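Zebrafish RNase5 (Danio rerio, PDB 3LJE) probably cleaves RNA as a fish member of the pancreatic ribonuclease family, in the subfamily related to angiogenin. Local coordinates at residues I52-K56 and D57-T61; N91-P94 and N95-Y98. All coordinates share one frame; numbering follows the deposited sequence.

Contact 1. Residues I52-K56 and D57-T61; sequences IQATK and DRITT. With SO4 (sulfate ion), chain D.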
loop_
_atom_site.group_PDB
_atom_site.type_symbol
_atom_site.label_atom_id
_atom_site.label_comp_id
_atom_site.label_asym_id
_atom_site.label_seq_id
_atom_site.Cartn_x
_atom_site.Cartn_y
_atom_site.Cartn_z
ATOM N N ILE A 52 -4.714 -0.866 1.578
ATOM C CA ILE A 52 -5.226 -1.243 2.887
ATOM C C ILE A 52 -6.507 -0.385 3.045
ATOM O O ILE A 52 -6.484 0.878 2.946
ATOM C CB ILE A 52 -4.252 -0.839 3.991
ATOM C CG1 ILE A 52 -2.868 -1.554 3.741
ATOM C CG2 ILE A 52 -4.897 -1.196 5.424
ATOM C CD1 ILE A 52 -1.734 -0.804 4.622
ATOM N N GLN A 53 -7.617 -1.062 3.380
ATOM C CA GLN A 53 -8.922 -0.327 3.569
ATOM C C GLN A 53 -9.080 0.224 4.931
ATOM O O GLN A 53 -9.887 -0.239 5.723
ATOM C CB GLN A 53 -10.081 -1.292 3.171
ATOM C CG GLN A 53 -10.044 -1.619 1.698
ATOM C CD GLN A 53 -11.068 -2.732 1.435
ATOM O OE1 GLN A 53 -10.890 -3.843 2.028
ATOM N NE2 GLN A 53 -12.108 -2.494 0.521
ATOM N N ALA A 54 -8.283 1.225 5.248
ATOM C CA ALA A 54 -8.362 1.808 6.573
ATOM C C ALA A 54 -7.865 3.217 6.543
ATOM O O ALA A 54 -7.369 3.672 5.526
ATOM C CB ALA A 54 -7.554 0.985 7.565
ATOM N N THR A 55 -8.008 3.938 7.666
ATOM C CA THR A 55 -7.527 5.318 7.740
ATOM C C THR A 55 -6.037 5.345 7.968
ATOM O O THR A 55 -5.438 4.405 8.513
ATOM C CB THR A 55 -8.134 6.117 8.928
ATOM O OG1 THR A 55 -7.693 5.498 10.162
ATOM C CG2 THR A 55 -9.669 6.094 8.909
ATOM N N LYS A 56 -5.405 6.438 7.578
ATOM C CA LYS A 56 -3.969 6.510 7.813
ATOM C C LYS A 56 -3.646 6.471 9.282
ATOM O O LYS A 56 -2.643 5.855 9.675
ATOM C CB LYS A 56 -3.357 7.782 7.221
ATOM C CG LYS A 56 -4.049 9.048 7.714
ATOM C CD LYS A 56 -3.376 10.252 7.056
ATOM C CE LYS A 56 -3.926 11.595 7.608
ATOM N NZ LYS A 56 -3.327 12.668 6.704
ATOM N N ASP A 57 -4.453 7.104 10.125
ATOM C CA ASP A 57 -4.122 7.054 11.555
ATOM C C ASP A 57 -4.136 5.596 12.120
ATOM O O ASP A 57 -3.271 5.236 12.939
ATOM C CB ASP A 57 -5.106 7.895 12.409
ATOM C CG ASP A 57 -4.940 9.413 12.186
ATOM O OD1 ASP A 57 -4.036 9.820 11.444
ATOM O OD2 ASP A 57 -5.734 10.196 12.761
ATOM N N ARG A 58 -5.121 4.805 11.737
ATOM C CA ARG A 58 -5.194 3.470 12.290
ATOM C C ARG A 58 -4.033 2.626 11.756
ATOM O O ARG A 58 -3.459 1.825 12.469
ATOM C CB ARG A 58 -6.524 2.776 11.914
ATOM C CG ARG A 58 -6.710 1.545 12.903
ATOM C CD ARG A 58 -8.148 0.988 12.983
ATOM N NE ARG A 58 -8.425 0.284 11.726
ATOM C CZ ARG A 58 -8.233 -1.032 11.581
ATOM N NH1 ARG A 58 -7.741 -1.833 12.596
ATOM N NH2 ARG A 58 -8.569 -1.592 10.439
ATOM N N ILE A 59 -3.734 2.785 10.482
ATOM C CA ILE A 59 -2.634 1.987 9.895
ATOM C C ILE A 59 -1.326 2.417 10.604
ATOM O O ILE A 59 -0.466 1.547 10.877
ATOM C CB ILE A 59 -2.524 2.279 8.400
ATOM C CG1 ILE A 59 -3.765 1.682 7.687
ATOM C CG2 ILE A 59 -1.277 1.618 7.758
ATOM C CD1 ILE A 59 -3.875 2.209 6.229
ATOM N N THR A 60 -1.197 3.701 10.898
ATOM C CA THR A 60 0.048 4.186 11.552
ATOM C C THR A 60 0.276 3.515 12.933
ATOM O O THR A 60 1.430 3.384 13.389
ATOM C CB THR A 60 0.003 5.743 11.574
ATOM O OG1 THR A 60 0.042 6.174 10.210
ATOM C CG2 THR A 60 1.224 6.387 12.356
ATOM N N THR A 61 -0.808 3.106 13.614
ATOM C CA THR A 61 -0.650 2.393 14.913
ATOM C C THR A 61 0.163 1.098 14.756
ATOM O O THR A 61 0.712 0.621 15.739
ATOM C CB THR A 61 -2.045 1.986 15.595
ATOM O OG1 THR A 61 -2.741 1.025 14.785
ATOM C CG2 THR A 61 -2.897 3.281 15.820
HETATM S S SO4 D . -10.326 5.246 12.642
HETATM O O1 SO4 D . -10.271 3.813 12.268
HETATM O O2 SO4 D . -10.586 5.331 14.117
HETATM O O3 SO4 D . -9.065 6.005 12.314
HETATM O O4 SO4 D . -11.477 5.715 11.838
HETATM O O HOH W 1 -10.234 -0.466 8.403
#
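Thr-55 OG1 bonds both ways at the start of helix 56-60, donating to O3 of a sulfate ion at 2.6 Å. It accepts from Arg-58 N at 3.1 Å, with an N-H...O angle of 160°. Its first torsion (64°) sets OG1 between the backbone N and the carbonyl carbon, where it can meet Arg-58 N, an amide of the first turn. At the next residue, Lys-56 O takes two donors from Thr-60. Thr-60 N comes from one face of the Lys-56 carbonyl plane, 2.9 Å from O, and Thr-60 OG1, 2.8 Å from Lys-56 O, from well above the other. A straighter backbone bond runs from Ile-59 N to Thr-55 O. The Thr-55 bond to Arg-58 N illustrates N-capping, in which a side-chain oxygen substitutes for a carbonyl of the missing preceding turn; here it starts the short helix that follows strand 48-52 in the pancreatic ribonuclease fold. The Arg-58 chain bends at chi3 (72°), leaving sulfate O1 at the guanidinium edge. Ala-54 CB approaches obliquely, 4.0 Å from Arg-58 NH2. NH2 donates to an in-plane water, which bridges to Gln-53 O, while Phe-80 makes a cation-pi contact with the arginine. On the buried side Ile-52 and Ile-59 meet tip to tip, CG2 of the former 3.6 Å from CD1 of the latter, and Ala-54 CB rests against Ile-59 CG1. An alanine in place of Ile-59 would probably leave a gap beside Ile-52 and Ala-54, and also toward Phe-14 and Phe-80.

Contact 2. Residues N91-P94 and N95-Y98; sequences NRRP and NCQY
Asn-95 and Pro-94 lie side by side, the carboxamide and the pyrrolidine ring pointing the same way, with OD1 of the asparagine 3.8 Å from CG of the proline. At the other end of the amide, Asn-95 ND2 donates to a water at 3.0 Å that also accepts from Asn-91 N, a bridge across the mouth of the turn. With chi1 at -46°, Asn-95 CG stands beside its own backbone N, and CB and the amide gather around Arg-92 O. Arg-92 O accepts from Asn-95 N at 2.9 Å, in the carbonyl plane and on a lone pair. Because the bond spans residues three apart and the peptide before Pro-94 is cis, the chain makes a tight reversal of the cis-proline (type VI) kind, leading from strand 80-89 back into its antiparallel partner 97-112. A second water donates to both Pro-94 O and Cys-96 O, linking the far side of the bend. Cys-96 SG passes 3.8 Å from Arg-93 N, and its disulfide to Cys-45 ties the turn to a neighbouring loop. Both arginines start away from the bend; Arg-92 forms a salt bridge with Asp-44, while Arg-93 NH1 donates to Ser-33 O.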
loop_
_atom_site.group_PDB
_atom_site.type_symbol
_atom_site.label_atom_id
_atom_site.label_comp_id
_atom_site.label_asym_id
_atom_site.label_seq_id
_atom_site.Cartn_x
_atom_site.Cartn_y
_atom_site.Cartn_z
ATOM N N ASN A 91 2.044 -3.743 -20.597
ATOM C CA ASN A 91 3.399 -3.629 -20.163
ATOM C C ASN A 91 3.685 -2.222 -19.625
ATOM O O ASN A 91 4.450 -2.057 -18.643
ATOM C CB ASN A 91 4.336 -3.990 -21.318
ATOM C CG ASN A 91 4.148 -5.419 -21.784
ATOM O OD1 ASN A 91 3.407 -5.681 -22.739
ATOM N ND2 ASN A 91 4.781 -6.367 -21.087
ATOM N N ARG A 92 3.087 -1.212 -20.264
ATOM C CA ARG A 92 3.309 0.143 -19.778
ATOM C C ARG A 92 2.006 0.907 -19.736
ATOM O O ARG A 92 1.061 0.500 -20.387
ATOM C CB ARG A 92 4.270 0.920 -20.696
ATOM C CG ARG A 92 5.571 0.157 -21.065
ATOM C CD ARG A 92 6.532 1.168 -21.713
ATOM N NE ARG A 92 6.870 2.164 -20.697
ATOM C CZ ARG A 92 7.995 2.180 -19.957
ATOM N NH1 ARG A 92 8.950 1.245 -20.132
ATOM N NH2 ARG A 92 8.141 3.100 -18.976
ATOM N N ARG A 93 1.969 2.014 -18.963
ATOM C CA ARG A 93 0.756 2.881 -18.933
ATOM C C ARG A 93 0.575 3.340 -20.407
ATOM O O ARG A 93 1.573 3.634 -21.085
ATOM C CB ARG A 93 1.001 4.182 -18.154
ATOM C CG ARG A 93 1.020 4.140 -16.648
ATOM C CD ARG A 93 1.203 5.614 -16.051
ATOM N NE ARG A 93 0.105 6.579 -16.294
ATOM C CZ ARG A 93 -0.893 6.831 -15.407
ATOM N NH1 ARG A 93 -0.969 6.187 -14.226
ATOM N NH2 ARG A 93 -1.763 7.812 -15.626
ATOM N N PRO A 94 -0.668 3.500 -20.875
ATOM C CA PRO A 94 -1.913 3.294 -20.098
ATOM C C PRO A 94 -2.586 1.938 -20.348
ATOM O O PRO A 94 -3.830 1.759 -20.154
ATOM C CB PRO A 94 -2.797 4.394 -20.664
ATOM C CG PRO A 94 -2.508 4.195 -22.244
ATOM C CD PRO A 94 -0.953 4.061 -22.223
ATOM N N ASN A 95 -1.807 0.962 -20.773
ATOM C CA ASN A 95 -2.459 -0.261 -21.118
ATOM C C ASN A 95 -2.606 -1.210 -19.938
ATOM O O ASN A 95 -3.068 -2.316 -20.153
ATOM C CB ASN A 95 -1.672 -0.989 -22.208
ATOM C CG ASN A 95 -1.226 -0.062 -23.349
ATOM O OD1 ASN A 95 -2.028 0.761 -23.851
ATOM N ND2 ASN A 95 0.039 -0.224 -23.808
ATOM N N CYS A 96 -2.203 -0.813 -18.733
ATOM C CA CYS A 96 -2.310 -1.762 -17.625
ATOM C C CYS A 96 -3.757 -2.234 -17.297
ATOM O O CYS A 96 -4.669 -1.420 -17.204
ATOM C CB CYS A 96 -1.694 -1.128 -16.375
ATOM S SG CYS A 96 -0.171 -0.179 -16.681
ATOM N N GLN A 97 -3.978 -3.551 -17.133
ATOM C CA GLN A 97 -5.254 -4.064 -16.682
ATOM C C GLN A 97 -5.011 -4.955 -15.466
ATOM O O GLN A 97 -4.138 -5.857 -15.529
ATOM C CB GLN A 97 -5.926 -4.898 -17.746
ATOM C CG GLN A 97 -6.327 -4.007 -18.915
ATOM C CD GLN A 97 -7.095 -4.783 -19.977
ATOM O OE1 GLN A 97 -6.619 -4.939 -21.123
ATOM N NE2 GLN A 97 -8.269 -5.286 -19.601
ATOM N N TYR A 98 -5.824 -4.755 -14.429
ATOM C CA TYR A 98 -5.680 -5.505 -13.152
ATOM C C TYR A 98 -6.881 -6.359 -12.774
ATOM O O TYR A 98 -8.005 -6.095 -13.220
ATOM C CB TYR A 98 -5.455 -4.471 -12.012
ATOM C CG TYR A 98 -4.185 -3.731 -12.130
ATOM C CD1 TYR A 98 -3.004 -4.243 -11.514
ATOM C CD2 TYR A 98 -4.080 -2.580 -12.915
ATOM C CE1 TYR A 98 -1.803 -3.640 -11.684
ATOM C CE2 TYR A 98 -2.842 -1.982 -13.104
ATOM C CZ TYR A 98 -1.723 -2.523 -12.476
ATOM O OH TYR A 98 -0.506 -1.937 -12.581
HETATM O O HOH W 2 2.138 -2.156 -22.966
HETATM O O HOH W 3 -4.784 1.157 -17.275
#

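How the contacts relate
Both contacts are local, yet they show how position in one fold changes the chemistry of a chain turning on itself. Contact 1 is partly buried: one side faces an apolar interior with Phe-14 and Phe-80, the other a sulfate and solvent. Contact 2 lies wholly at the surface, on the opposite side of the chain's centre and about 28 Å away between centres, and uses waters, a cis proline and a disulfide, with no apolar pair between its own segments. The first starts a helix with a side-chain cap; the second reverses the chain between two strands. They share strand 80-89, whose Phe-80 packs on contact 1 and whose Leu-87 touches Cys-96 of contact 2.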